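Glycoside hydrolase, family 11\:clostridium cellulosome enzyme, dockerin type i\:polysaccharide (Clostridium thermocellum, PDB 2C71) probably removes acetyl groups from plant cell-wall xylan by metal-dependent ester hydrolysis, as an acetyl xylan esterase of carbohydrate esterase family 4. Local coordinates at residues 62-66 with 82-87; 68-72 with 104-109; 13-17 with 42-47; 97-101 with 185-189. All coordinates share one frame. Residue numbers count along the deposited sequence, not the author numbering.

Interaction 1: residues 62-66 with 82-87; sequences GNHSW and SIADTN. With MG (magnesium ion), chain B.
Residues 62-66 run off the end of strand 60-63 into a loop, and residues 82-87 are a run of helix 76-94. Gly62 and Asn63 are extended. His64 leaves the strand, and Ser65 takes a positive phi (79°). The loop comes closest to the helix at its end: Trp66 CA lies 4.8 Å from Ser82 CA, and Ser65 CA 5.4 Å from Ile83 CA. Asn63 has a t rotamer (chi2 -45°) that carries its carboxamide to the helix. Its ND2 donates to Asn87 OD1 (2.8 Å) and to Ile83 O (3.1 Å). Its OD1 accepts from Ser65 N (2.8 Å), which makes an Asx turn. Ser82 is t, and Ser82 OG accepts from Trp66 N (2.9 Å). Thr86 is m, and its OG1 donates back to Ser82 O (2.8 Å). Trp66 is t with chi2 -105°. Its ring lies against the helix, with CE3 3.6 Å from Asp85 CB and Thr86 OG1 near its edge. His64, also t, points its CB away from the helix. Its NE2 binds magnesium at 2.2 Å, while ND1 bonds to Arg102 O. His64 to Tyr68 corresponds to motif 2, His-(Ser/Thr)-x-x-His, of NodB-type deacetylases, with Tyr68 in place of the second histidine. Both ends of the Asn63 amide are used in hydrogen bonds, so the residue just before the metal ligand is pinned to the helix and the loop turn is fixed.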
loop_
_atom_site.group_PDB
_atom_site.type_symbol
_atom_site.label_atom_id
_atom_site.label_comp_id
_atom_site.label_asym_id
_atom_site.label_seq_id
_atom_site.Cartn_x
_atom_site.Cartn_y
_atom_site.Cartn_z
ATOM N N GLY A 62 -0.684 4.839 -4.042
ATOM C CA GLY A 62 -1.462 5.607 -3.098
ATOM C C GLY A 62 -0.579 6.455 -2.195
ATOM O O GLY A 62 0.639 6.507 -2.324
ATOM N N ASN A 63 -1.244 7.178 -1.277
ATOM C CA ASN A 63 -0.603 8.216 -0.472
ATOM C C ASN A 63 -0.418 7.720 0.969
ATOM O O ASN A 63 -1.414 7.335 1.605
ATOM C CB ASN A 63 -1.514 9.453 -0.536
ATOM C CG ASN A 63 -0.950 10.707 0.034
ATOM O OD1 ASN A 63 -0.358 10.725 1.125
ATOM N ND2 ASN A 63 -1.161 11.834 -0.662
ATOM N N HIS A 64 0.832 7.716 1.481
ATOM C CA HIS A 64 1.090 7.361 2.886
ATOM C C HIS A 64 1.658 8.602 3.621
ATOM O O HIS A 64 2.427 8.454 4.594
ATOM C CB HIS A 64 2.093 6.190 2.925
ATOM C CG HIS A 64 2.204 5.460 4.242
ATOM N ND1 HIS A 64 1.132 5.234 5.088
ATOM C CD2 HIS A 64 3.266 4.819 4.806
ATOM C CE1 HIS A 64 1.549 4.537 6.145
ATOM N NE2 HIS A 64 2.835 4.262 5.989
ATOM N N SER A 65 1.267 9.798 3.158
ATOM C CA SER A 65 1.683 11.071 3.760
ATOM C C SER A 65 3.089 11.502 3.368
ATOM O O SER A 65 3.831 10.717 2.752
ATOM C CB SER A 65 1.538 11.090 5.290
ATOM O OG SER A 65 2.769 10.801 5.963
ATOM N N TRP A 66 3.443 12.740 3.740
ATOM C CA TRP A 66 4.765 13.265 3.411
ATOM C C TRP A 66 5.885 12.570 4.187
ATOM O O TRP A 66 7.031 12.529 3.703
ATOM C CB TRP A 66 4.805 14.783 3.652
ATOM C CG TRP A 66 6.085 15.415 3.234
ATOM C CD1 TRP A 66 7.084 15.859 4.048
ATOM C CD2 TRP A 66 6.510 15.668 1.900
ATOM N NE1 TRP A 66 8.119 16.371 3.290
ATOM C CE2 TRP A 66 7.790 16.256 1.966
ATOM C CE3 TRP A 66 5.935 15.448 0.652
ATOM C CZ2 TRP A 66 8.504 16.614 0.806
ATOM C CZ3 TRP A 66 6.646 15.796 -0.485
ATOM C CH2 TRP A 66 7.908 16.377 -0.398
ATOM N N SER A 82 0.705 17.932 4.085
ATOM C CA SER A 82 1.334 16.615 3.958
ATOM C C SER A 82 0.750 15.836 2.786
ATOM O O SER A 82 1.470 15.222 1.982
ATOM C CB SER A 82 1.152 15.873 5.256
ATOM O OG SER A 82 1.699 14.586 5.218
ATOM N N ILE A 83 -0.579 15.813 2.703
ATOM C CA ILE A 83 -1.248 15.057 1.655
ATOM C C ILE A 83 -1.042 15.683 0.261
ATOM O O ILE A 83 -0.839 14.945 -0.722
ATOM C CB ILE A 83 -2.748 14.795 1.991
ATOM C CG1 ILE A 83 -2.907 13.510 2.873
ATOM C CG2 ILE A 83 -3.602 14.694 0.664
ATOM C CD1 ILE A 83 -2.139 13.445 4.126
ATOM N N ALA A 84 -1.139 17.022 0.143
ATOM C CA ALA A 84 -1.003 17.712 -1.149
ATOM C C ALA A 84 0.404 17.628 -1.678
ATOM O O ALA A 84 0.609 17.402 -2.882
ATOM C CB ALA A 84 -1.446 19.174 -1.032
ATOM N N ASP A 85 1.385 17.799 -0.811
ATOM C CA ASP A 85 2.766 17.777 -1.266
ATOM C C ASP A 85 3.131 16.369 -1.780
ATOM O O ASP A 85 3.860 16.223 -2.748
ATOM C CB ASP A 85 3.711 18.219 -0.154
ATOM C CG ASP A 85 3.677 19.688 0.162
ATOM O OD1 ASP A 85 2.941 20.439 -0.527
ATOM O OD2 ASP A 85 4.385 20.109 1.113
ATOM N N THR A 86 2.586 15.345 -1.127
ATOM C CA THR A 86 2.792 13.946 -1.561
ATOM C C THR A 86 2.142 13.691 -2.926
ATOM O O THR A 86 2.738 13.122 -3.830
ATOM C CB THR A 86 2.342 12.994 -0.469
ATOM O OG1 THR A 86 3.092 13.247 0.741
ATOM C CG2 THR A 86 2.552 11.542 -0.866
ATOM N N ASN A 87 0.880 14.133 -3.060
ATOM C CA ASN A 87 0.224 13.976 -4.345
ATOM C C ASN A 87 1.019 14.663 -5.465
ATOM O O ASN A 87 1.094 14.162 -6.586
ATOM C CB ASN A 87 -1.182 14.530 -4.320
ATOM C CG ASN A 87 -2.172 13.691 -3.541
ATOM O OD1 ASN A 87 -1.976 12.511 -3.265
ATOM N ND2 ASN A 87 -3.296 14.350 -3.163
HETATM MG MG MG B . 4.186 3.335 7.484
HETATM O O HOH W 1 3.421 1.451 7.302
HETATM O O HOH W 2 4.775 5.203 8.071
HETATM O O HOH W 3 5.560 2.583 8.854
HETATM O O HOH W 4 2.643 3.440 9.036
#

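Interaction 2: residues 68-72 with 104-109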
loop_
_atom_site.group_PDB
_atom_site.type_symbol
_atom_site.label_atom_id
_atom_site.label_comp_id
_atom_site.label_asym_id
_atom_site.label_seq_id
_atom_site.Cartn_x
_atom_site.Cartn_y
_atom_site.Cartn_z
ATOM N N TYR A 68 6.662 10.198 8.273
ATOM C CA TYR A 68 6.451 8.995 9.072
ATOM C C TYR A 68 5.799 9.314 10.433
ATOM O O TYR A 68 5.773 8.471 11.333
ATOM C CB TYR A 68 7.780 8.227 9.271
ATOM C CG TYR A 68 8.352 7.721 7.968
ATOM C CD1 TYR A 68 7.853 6.545 7.372
ATOM C CD2 TYR A 68 9.292 8.442 7.243
ATOM C CE1 TYR A 68 8.341 6.046 6.169
ATOM C CE2 TYR A 68 9.807 7.913 5.989
ATOM C CZ TYR A 68 9.252 6.749 5.510
ATOM O OH TYR A 68 9.786 6.321 4.284
ATOM N N SER A 69 5.224 10.509 10.557
ATOM C CA SER A 69 4.589 10.950 11.790
ATOM C C SER A 69 3.104 10.594 11.768
ATOM O O SER A 69 2.381 10.805 10.799
ATOM C CB SER A 69 4.686 12.493 11.898
ATOM O OG SER A 69 6.035 12.899 12.056
ATOM N N GLY A 70 2.581 10.131 12.914
ATOM C CA GLY A 70 1.146 9.983 13.080
ATOM C C GLY A 70 0.433 11.294 12.844
ATOM O O GLY A 70 0.930 12.351 13.270
ATOM N N MET A 71 -0.739 11.243 12.218
ATOM C CA MET A 71 -1.383 12.446 11.700
ATOM C C MET A 71 -2.658 12.833 12.453
ATOM O O MET A 71 -3.272 13.858 12.156
ATOM C CB MET A 71 -1.679 12.296 10.207
ATOM C CG MET A 71 -0.442 12.100 9.347
ATOM S SD MET A 71 -0.819 12.064 7.584
ATOM C CE MET A 71 -1.237 13.782 7.293
ATOM N N ALA A 72 -3.052 12.016 13.424
ATOM C CA ALA A 72 -4.405 12.081 13.978
ATOM C C ALA A 72 -4.624 13.354 14.795
ATOM O O ALA A 72 -5.740 13.864 14.886
ATOM C CB ALA A 72 -4.690 10.850 14.826
ATOM N N PRO A 104 -0.559 7.105 8.439
ATOM C CA PRO A 104 0.631 6.675 9.216
ATOM C C PRO A 104 0.188 6.029 10.504
ATOM O O PRO A 104 -0.646 6.568 11.262
ATOM C CB PRO A 104 1.388 7.985 9.429
ATOM C CG PRO A 104 1.040 8.776 8.198
ATOM C CD PRO A 104 -0.436 8.491 7.989
ATOM N N ASN A 105 0.770 4.873 10.807
ATOM C CA ASN A 105 0.475 4.106 12.012
ATOM C C ASN A 105 -0.977 3.644 12.113
ATOM O O ASN A 105 -1.382 3.173 13.175
ATOM C CB ASN A 105 0.825 4.872 13.289
ATOM C CG ASN A 105 2.255 5.341 13.349
ATOM O OD1 ASN A 105 2.567 6.346 13.996
ATOM N ND2 ASN A 105 3.139 4.666 12.687
ATOM N N LEU A 106 -1.749 3.737 11.052
ATOM C CA LEU A 106 -3.170 3.406 11.050
ATOM C C LEU A 106 -3.946 4.270 12.034
ATOM O O LEU A 106 -5.081 3.933 12.362
ATOM C CB LEU A 106 -3.478 1.930 11.234
ATOM C CG LEU A 106 -2.830 1.025 10.180
ATOM C CD1 LEU A 106 -3.190 -0.401 10.397
ATOM C CD2 LEU A 106 -3.236 1.440 8.747
ATOM N N GLU A 107 -3.421 5.438 12.419
ATOM C CA GLU A 107 -4.068 6.299 13.399
ATOM C C GLU A 107 -4.971 7.323 12.732
ATOM O O GLU A 107 -4.512 8.079 11.872
ATOM C CB GLU A 107 -3.028 7.014 14.249
ATOM C CG GLU A 107 -2.359 6.068 15.226
ATOM C CD GLU A 107 -0.998 6.476 15.798
ATOM O OE1 GLU A 107 -0.392 7.477 15.374
ATOM O OE2 GLU A 107 -0.501 5.714 16.687
ATOM N N THR A 108 -6.265 7.356 13.109
ATOM C CA THR A 108 -7.224 8.271 12.535
ATOM C C THR A 108 -7.855 9.132 13.631
ATOM O O THR A 108 -7.746 8.835 14.842
ATOM C CB THR A 108 -8.297 7.572 11.708
ATOM O OG1 THR A 108 -9.140 6.812 12.570
ATOM C CG2 THR A 108 -7.672 6.670 10.616
ATOM N N SER A 109 -8.545 10.174 13.176
ATOM C CA SER A 109 -9.379 11.036 14.011
ATOM C C SER A 109 -10.432 11.601 13.094
ATOM O O SER A 109 -10.253 11.606 11.887
ATOM C CB SER A 109 -8.574 12.178 14.654
ATOM O OG SER A 109 -8.060 13.010 13.618
HETATM O O HOH W 5 -1.995 8.965 11.077
HETATM O O HOH W 6 -1.471 9.987 15.212
#
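Ala72 and Pro104 are buried most in this contact between two loops. The Ala72 methyl sits against residues 107-109: Ala72 CB is 3.7 Å from Thr108 O and 4.2 Å from Glu107 CB. Ala72 O accepts a hydrogen bond from Ser109 OG at 2.8 Å. The same hydroxyl oxygen caps helix 110-115 through Leu112 N, so the link reaches that helix. Pro104 packs under the other end of residues 68-72. Its CB is 3.3 Å from Ser69 O, and its CD touches Met71 SD at 3.6 Å. Gly70 passes close to Glu107, with CA 3.7 Å from OE1, and a CB would clash with that carboxylate. Two waters fill the gap. Water 5 joins Met71 N to Pro104 O and Glu107 O, each at 2.8 Å. Water 6 joins Ala72 N (3.1 Å) to Glu107 OE1 (2.7 Å). Glu107 N bonds to Pro104 O at 3.2 Å, closing a tight turn whose middle residues, Asn105 and Leu106, both have positive phi. The Asn105 side chain comes to about 5 Å from the magnesium. Pro104 and Asn105 end Arg-Pro-Pro-Asn, consistent with motif 3 at the active-site groove of the NodB homology fold, with Asn105 where tyrosine is common.

Interaction 3: residues 13-17 with 42-47. With MG (magnesium ion), chain B.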
loop_
_atom_site.group_PDB
_atom_site.type_symbol
_atom_site.label_atom_id
_atom_site.label_comp_id
_atom_site.label_asym_id
_atom_site.label_seq_id
_atom_site.Cartn_x
_atom_site.Cartn_y
_atom_site.Cartn_z
ATOM N N ASP A 13 5.696 2.543 2.813
ATOM C CA ASP A 13 6.892 3.168 3.413
ATOM C C ASP A 13 8.006 3.508 2.426
ATOM O O ASP A 13 9.014 4.117 2.819
ATOM C CB ASP A 13 7.518 2.402 4.592
ATOM C CG ASP A 13 6.751 2.548 5.920
ATOM O OD1 ASP A 13 5.613 3.083 5.956
ATOM O OD2 ASP A 13 7.328 2.093 6.947
ATOM N N GLY A 14 7.821 3.143 1.150
ATOM C CA GLY A 14 8.775 3.463 0.115
ATOM C C GLY A 14 8.423 4.738 -0.642
ATOM O O GLY A 14 7.591 5.524 -0.198
ATOM N N PRO A 15 9.107 4.996 -1.775
ATOM C CA PRO A 15 9.998 4.072 -2.476
ATOM C C PRO A 15 11.425 4.094 -1.984
ATOM O O PRO A 15 11.930 5.135 -1.544
ATOM C CB PRO A 15 9.968 4.668 -3.916
ATOM C CG PRO A 15 9.790 6.142 -3.687
ATOM C CD PRO A 15 8.799 6.216 -2.576
ATOM N N ASP A 16 12.091 2.968 -2.148
ATOM C CA ASP A 16 13.543 2.853 -1.956
ATOM C C ASP A 16 14.095 2.129 -3.158
ATOM O O ASP A 16 13.633 1.034 -3.486
ATOM C CB ASP A 16 13.810 2.081 -0.664
ATOM C CG ASP A 16 15.279 1.935 -0.326
ATOM O OD1 ASP A 16 15.974 1.106 -0.917
ATOM O OD2 ASP A 16 15.725 2.688 0.553
ATOM N N ASN A 17 15.034 2.736 -3.882
ATOM C CA ASN A 17 15.543 2.118 -5.112
ATOM C C ASN A 17 15.960 0.678 -4.906
ATOM O O ASN A 17 15.712 -0.148 -5.776
ATOM C CB ASN A 17 16.676 2.904 -5.700
ATOM C CG ASN A 17 16.249 4.200 -6.347
ATOM O OD1 ASN A 17 17.015 5.240 -6.257
ATOM N ND2 ASN A 17 15.145 4.226 -7.002
ATOM N N ARG A 42 10.279 10.619 0.206
ATOM C CA ARG A 42 11.109 9.656 -0.516
ATOM C C ARG A 42 10.956 9.729 -2.029
ATOM O O ARG A 42 11.689 9.027 -2.731
ATOM C CB ARG A 42 10.788 8.238 -0.066
ATOM C CG ARG A 42 11.482 7.851 1.246
ATOM C CD ARG A 42 11.381 6.381 1.532
ATOM N NE ARG A 42 12.107 5.875 2.682
ATOM C CZ ARG A 42 13.201 5.114 2.615
ATOM N NH1 ARG A 42 13.855 4.855 1.494
ATOM N NH2 ARG A 42 13.676 4.599 3.729
ATOM N N VAL A 43 10.026 10.528 -2.532
ATOM C CA VAL A 43 9.736 10.611 -3.951
ATOM C C VAL A 43 10.453 11.809 -4.549
ATOM O O VAL A 43 10.073 12.959 -4.287
ATOM C CB VAL A 43 8.202 10.707 -4.178
ATOM C CG1 VAL A 43 7.907 10.791 -5.671
ATOM C CG2 VAL A 43 7.475 9.519 -3.587
ATOM N N ASN A 44 11.478 11.554 -5.361
ATOM C CA ASN A 44 12.340 12.615 -5.856
ATOM C C ASN A 44 13.019 12.145 -7.142
ATOM O O ASN A 44 12.701 11.063 -7.645
ATOM C CB ASN A 44 13.332 13.075 -4.784
ATOM C CG ASN A 44 14.321 11.992 -4.332
ATOM O OD1 ASN A 44 14.918 12.128 -3.254
ATOM N ND2 ASN A 44 14.547 10.991 -5.131
ATOM N N ASP A 45 13.869 12.977 -7.723
ATOM C CA ASP A 45 14.478 12.579 -8.975
ATOM C C ASP A 45 14.921 11.141 -8.760
ATOM O O ASP A 45 14.520 10.236 -9.490
ATOM C CB ASP A 45 15.671 13.477 -9.308
ATOM C CG ASP A 45 15.264 14.720 -10.077
ATOM O OD1 ASP A 45 14.080 15.112 -9.991
ATOM O OD2 ASP A 45 16.124 15.303 -10.768
ATOM N N SER A 46 15.779 10.951 -7.715
ATOM C CA SER A 46 16.492 9.681 -7.483
ATOM C C SER A 46 15.566 8.484 -7.614
ATOM O O SER A 46 15.991 7.425 -8.075
ATOM C CB SER A 46 17.216 9.637 -6.123
ATOM O OG SER A 46 17.919 8.399 -5.990
ATOM N N THR A 47 14.324 8.638 -7.167
ATOM C CA THR A 47 13.336 7.563 -7.158
ATOM C C THR A 47 12.270 7.674 -8.258
ATOM O O THR A 47 11.353 6.866 -8.311
ATOM C CB THR A 47 12.689 7.399 -5.781
ATOM O OG1 THR A 47 12.101 8.641 -5.433
ATOM C CG2 THR A 47 13.701 6.934 -4.728
HETATM MG MG MG B . 4.186 3.335 7.484
HETATM O O HOH W 3 5.560 2.583 8.854
HETATM O O HOH W 7 14.351 6.294 -0.929
HETATM O O HOH W 8 15.881 2.750 3.325
HETATM O O HOH W 1 3.421 1.451 7.302
HETATM O O HOH W 2 4.775 5.203 8.071
HETATM O O HOH W 4 2.643 3.440 9.036
#
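A cis peptide bond joins Gly14 to Pro15, just after the metal ligand Asp13. Both belong to the Thr-Phe-Asp-Asp-Gly-Pro-Asp sequence, the motif 1 signature of the NodB homology fold, on the loop between strand 6-12 and helix 17-30. Asp13, with a positive phi of 90°, binds magnesium through OD1 at 2.1 Å. His64 and four waters complete six ligands. Asp13 OD2 accepts from water 3 at 2.6 Å. The Pro15 ring is wedged into residues 42-47: its CD is 3.7 Å from Val43 CG2 and its CG 3.8 Å from Thr47 CB. The Arg42 side chain extends along the other loop, with CD 3.5 Å from Asp13 O and 3.4 Å from Pro15 O. Tyr68 OH bonds both Arg42 NE and Asp13 O, which ties the arginine to the metal loop. Asp16 has two roles. OD1 caps helix 17-30 at Leu19 N, and OD2 takes the salt bridge from Arg42. Thr47 OG1 steadies its own turn, donating to Arg42 O at 2.8 Å and accepting from Asn44 N at 3.0 Å. The salt bridge from Arg42 NH1 to Asp16 OD2 is 3.0 Å long, and water 8 spans it from Asp16 OD2 (2.8 Å) to Arg42 NH2 (2.9 Å).

Interaction 4: residues 97-101 with 185-189; sequences TPKFF and LTELF
Residues 97-101 enter the short strand 100-101 in a mostly extended conformation, except that Lys99 bends (phi -111°, psi -9°). Residues 185-189 are the first turn of helix 185-192, where Phe189 N bonds to Leu185 O at 3.1 Å. The backbones stay apart: Lys99 CA is 7.9 Å from Thr186 CA, and Phe100 CA 8.0 Å from Leu185 CA. Side chains therefore bridge the gap. The apolar part centres on Phe100, an m rotamer (chi2 -82°) whose CB points toward the helix. Leu185, also m, makes a CH-pi contact, with its CB 3.8 Å from the Phe100 ring centroid and 18° off the ring normal. Phe189 (chi1 -83°) meets the same ring obliquely. The centroids are 5.3 Å apart, the planes lie at 49°, and Phe100 CE1 is 3.5 Å from Phe189 CE1. The polar part is one hydrogen bond beside the ring. Lys99 NZ, in the conformer given, donates to Thr186 OG1 at 3.0 Å. Thr186 OG1 is also hydrogen-bonded to Glu60 and lies at the Phe100 ring edge, 3.5 Å from CE2. The apolar part of the contact is buried in the NodB homology fold, and the side chain of Leu185 is about 14 Å from the magnesium. Strand 100-101 bonds to Asn63 of strand 60-63 and pairs with strand 119-120, while Leu185 rests on strand 6-12 and Phe189 meets Tyr204 edge-to-face.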
loop_
_atom_site.group_PDB
_atom_site.type_symbol
_atom_site.label_atom_id
_atom_site.label_comp_id
_atom_site.label_asym_id
_atom_site.label_seq_id
_atom_site.Cartn_x
_atom_site.Cartn_y
_atom_site.Cartn_z
ATOM N N THR A 97 -2.626 10.487 -9.997
ATOM C CA THR A 97 -2.985 11.152 -8.748
ATOM C C THR A 97 -3.827 10.251 -7.849
ATOM O O THR A 97 -4.795 9.641 -8.302
ATOM C CB THR A 97 -3.751 12.463 -9.008
ATOM O OG1 THR A 97 -4.174 13.028 -7.761
ATOM C CG2 THR A 97 -4.970 12.203 -9.880
ATOM N N PRO A 98 -3.453 10.173 -6.575
ATOM C CA PRO A 98 -3.807 9.009 -5.745
ATOM C C PRO A 98 -5.316 8.965 -5.473
ATOM O O PRO A 98 -5.921 10.035 -5.418
ATOM C CB PRO A 98 -3.014 9.258 -4.468
ATOM C CG PRO A 98 -1.754 9.916 -4.967
ATOM C CD PRO A 98 -2.121 10.696 -6.224
ATOM N N LYS A 99 -5.892 7.779 -5.297
ATOM C CA LYS A 99 -7.305 7.653 -4.934
ATOM C C LYS A 99 -7.471 7.122 -3.510
ATOM O O LYS A 99 -8.573 7.099 -2.963
ATOM C CB LYS A 99 -8.032 6.734 -5.920
ATOM C CG LYS A 99 -8.243 7.342 -7.296
ATOM C CD LYS A 99 -9.370 6.643 -8.040
ATOM C CE LYS A 99 -8.893 6.084 -9.370
ATOM N NZ LYS A 99 -9.499 4.757 -9.666
ATOM N N PHE A 100 -6.357 6.699 -2.924
ATOM C CA PHE A 100 -6.330 6.021 -1.629
ATOM C C PHE A 100 -5.246 6.606 -0.727
ATOM O O PHE A 100 -4.187 7.015 -1.212
ATOM C CB PHE A 100 -6.077 4.534 -1.832
ATOM C CG PHE A 100 -7.179 3.832 -2.595
ATOM C CD1 PHE A 100 -8.308 3.428 -1.946
ATOM C CD2 PHE A 100 -7.088 3.607 -3.940
ATOM C CE1 PHE A 100 -9.351 2.813 -2.648
ATOM C CE2 PHE A 100 -8.105 2.985 -4.649
ATOM C CZ PHE A 100 -9.241 2.596 -4.013
ATOM N N PHE A 101 -5.562 6.608 0.557
ATOM C CA PHE A 101 -4.674 7.090 1.637
ATOM C C PHE A 101 -4.565 6.009 2.692
ATOM O O PHE A 101 -5.583 5.453 3.110
ATOM C CB PHE A 101 -5.302 8.346 2.265
ATOM C CG PHE A 101 -4.613 8.867 3.511
ATOM C CD1 PHE A 101 -3.282 9.253 3.480
ATOM C CD2 PHE A 101 -5.312 8.990 4.686
ATOM C CE1 PHE A 101 -2.673 9.765 4.651
ATOM C CE2 PHE A 101 -4.701 9.517 5.822
ATOM C CZ PHE A 101 -3.400 9.916 5.783
ATOM N N LEU A 185 -5.880 -1.795 -5.582
ATOM C CA LEU A 185 -7.021 -1.292 -4.804
ATOM C C LEU A 185 -8.139 -0.823 -5.711
ATOM O O LEU A 185 -9.311 -1.126 -5.459
ATOM C CB LEU A 185 -6.592 -0.178 -3.840
ATOM C CG LEU A 185 -5.734 -0.641 -2.661
ATOM C CD1 LEU A 185 -5.278 0.584 -1.830
ATOM C CD2 LEU A 185 -6.481 -1.591 -1.775
ATOM N N THR A 186 -7.819 -0.081 -6.753
ATOM C CA THR A 186 -8.861 0.405 -7.654
ATOM C C THR A 186 -9.595 -0.777 -8.259
ATOM O O THR A 186 -10.836 -0.760 -8.370
ATOM C CB THR A 186 -8.295 1.364 -8.741
ATOM O OG1 THR A 186 -8.012 2.636 -8.135
ATOM C CG2 THR A 186 -9.231 1.584 -9.909
ATOM N N GLU A 187 -8.860 -1.790 -8.697
ATOM C CA GLU A 187 -9.474 -2.954 -9.289
ATOM C C GLU A 187 -10.350 -3.700 -8.290
ATOM O O GLU A 187 -11.434 -4.197 -8.630
ATOM C CB GLU A 187 -8.410 -3.869 -9.849
ATOM C CG GLU A 187 -7.730 -3.399 -11.110
ATOM C CD GLU A 187 -6.404 -4.110 -11.454
ATOM O OE1 GLU A 187 -5.894 -5.010 -10.683
ATOM O OE2 GLU A 187 -5.804 -3.729 -12.543
ATOM N N LEU A 188 -9.890 -3.819 -7.034
ATOM C CA LEU A 188 -10.672 -4.503 -6.013
ATOM C C LEU A 188 -12.049 -3.851 -5.850
ATOM O O LEU A 188 -13.077 -4.521 -5.853
ATOM C CB LEU A 188 -9.906 -4.485 -4.691
ATOM C CG LEU A 188 -10.616 -5.155 -3.528
ATOM C CD1 LEU A 188 -10.947 -6.623 -3.848
ATOM C CD2 LEU A 188 -9.782 -5.059 -2.212
ATOM N N PHE A 189 -12.071 -2.535 -5.694
ATOM C CA PHE A 189 -13.335 -1.814 -5.588
ATOM C C PHE A 189 -14.185 -2.042 -6.838
ATOM O O PHE A 189 -15.371 -2.354 -6.771
ATOM C CB PHE A 189 -13.113 -0.331 -5.377
ATOM C CG PHE A 189 -12.848 0.047 -3.911
ATOM C CD1 PHE A 189 -11.664 -0.297 -3.285
ATOM C CD2 PHE A 189 -13.800 0.738 -3.206
ATOM C CE1 PHE A 189 -11.466 0.099 -1.921
ATOM C CE2 PHE A 189 -13.608 1.135 -1.904
ATOM C CZ PHE A 189 -12.459 0.787 -1.277
#

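Overall arrangement
From the N terminus, interaction 3 comes first. It closes the loop that holds helix 17-30 and strand 35-38, and it ends before the others begin. Interaction 1 then folds helix 76-94 back on the end of strand 60-63. Segment 68-72 lies within that loop and pairs with 104-109, so interaction 2 crosses interaction 1. Segment 97-101 lies inside the loop of interaction 2 and pairs with 185-189, so interaction 4 crosses it and brings the C-terminal helix 185-192 to the core. Interactions 1 and 3 share the magnesium. Tyr68 links interactions 2 and 3, Met71 of interaction 2 packs on Ser65 and Ile83 of interaction 1, and Asn63 N bonds Phe100 O between 1 and 4.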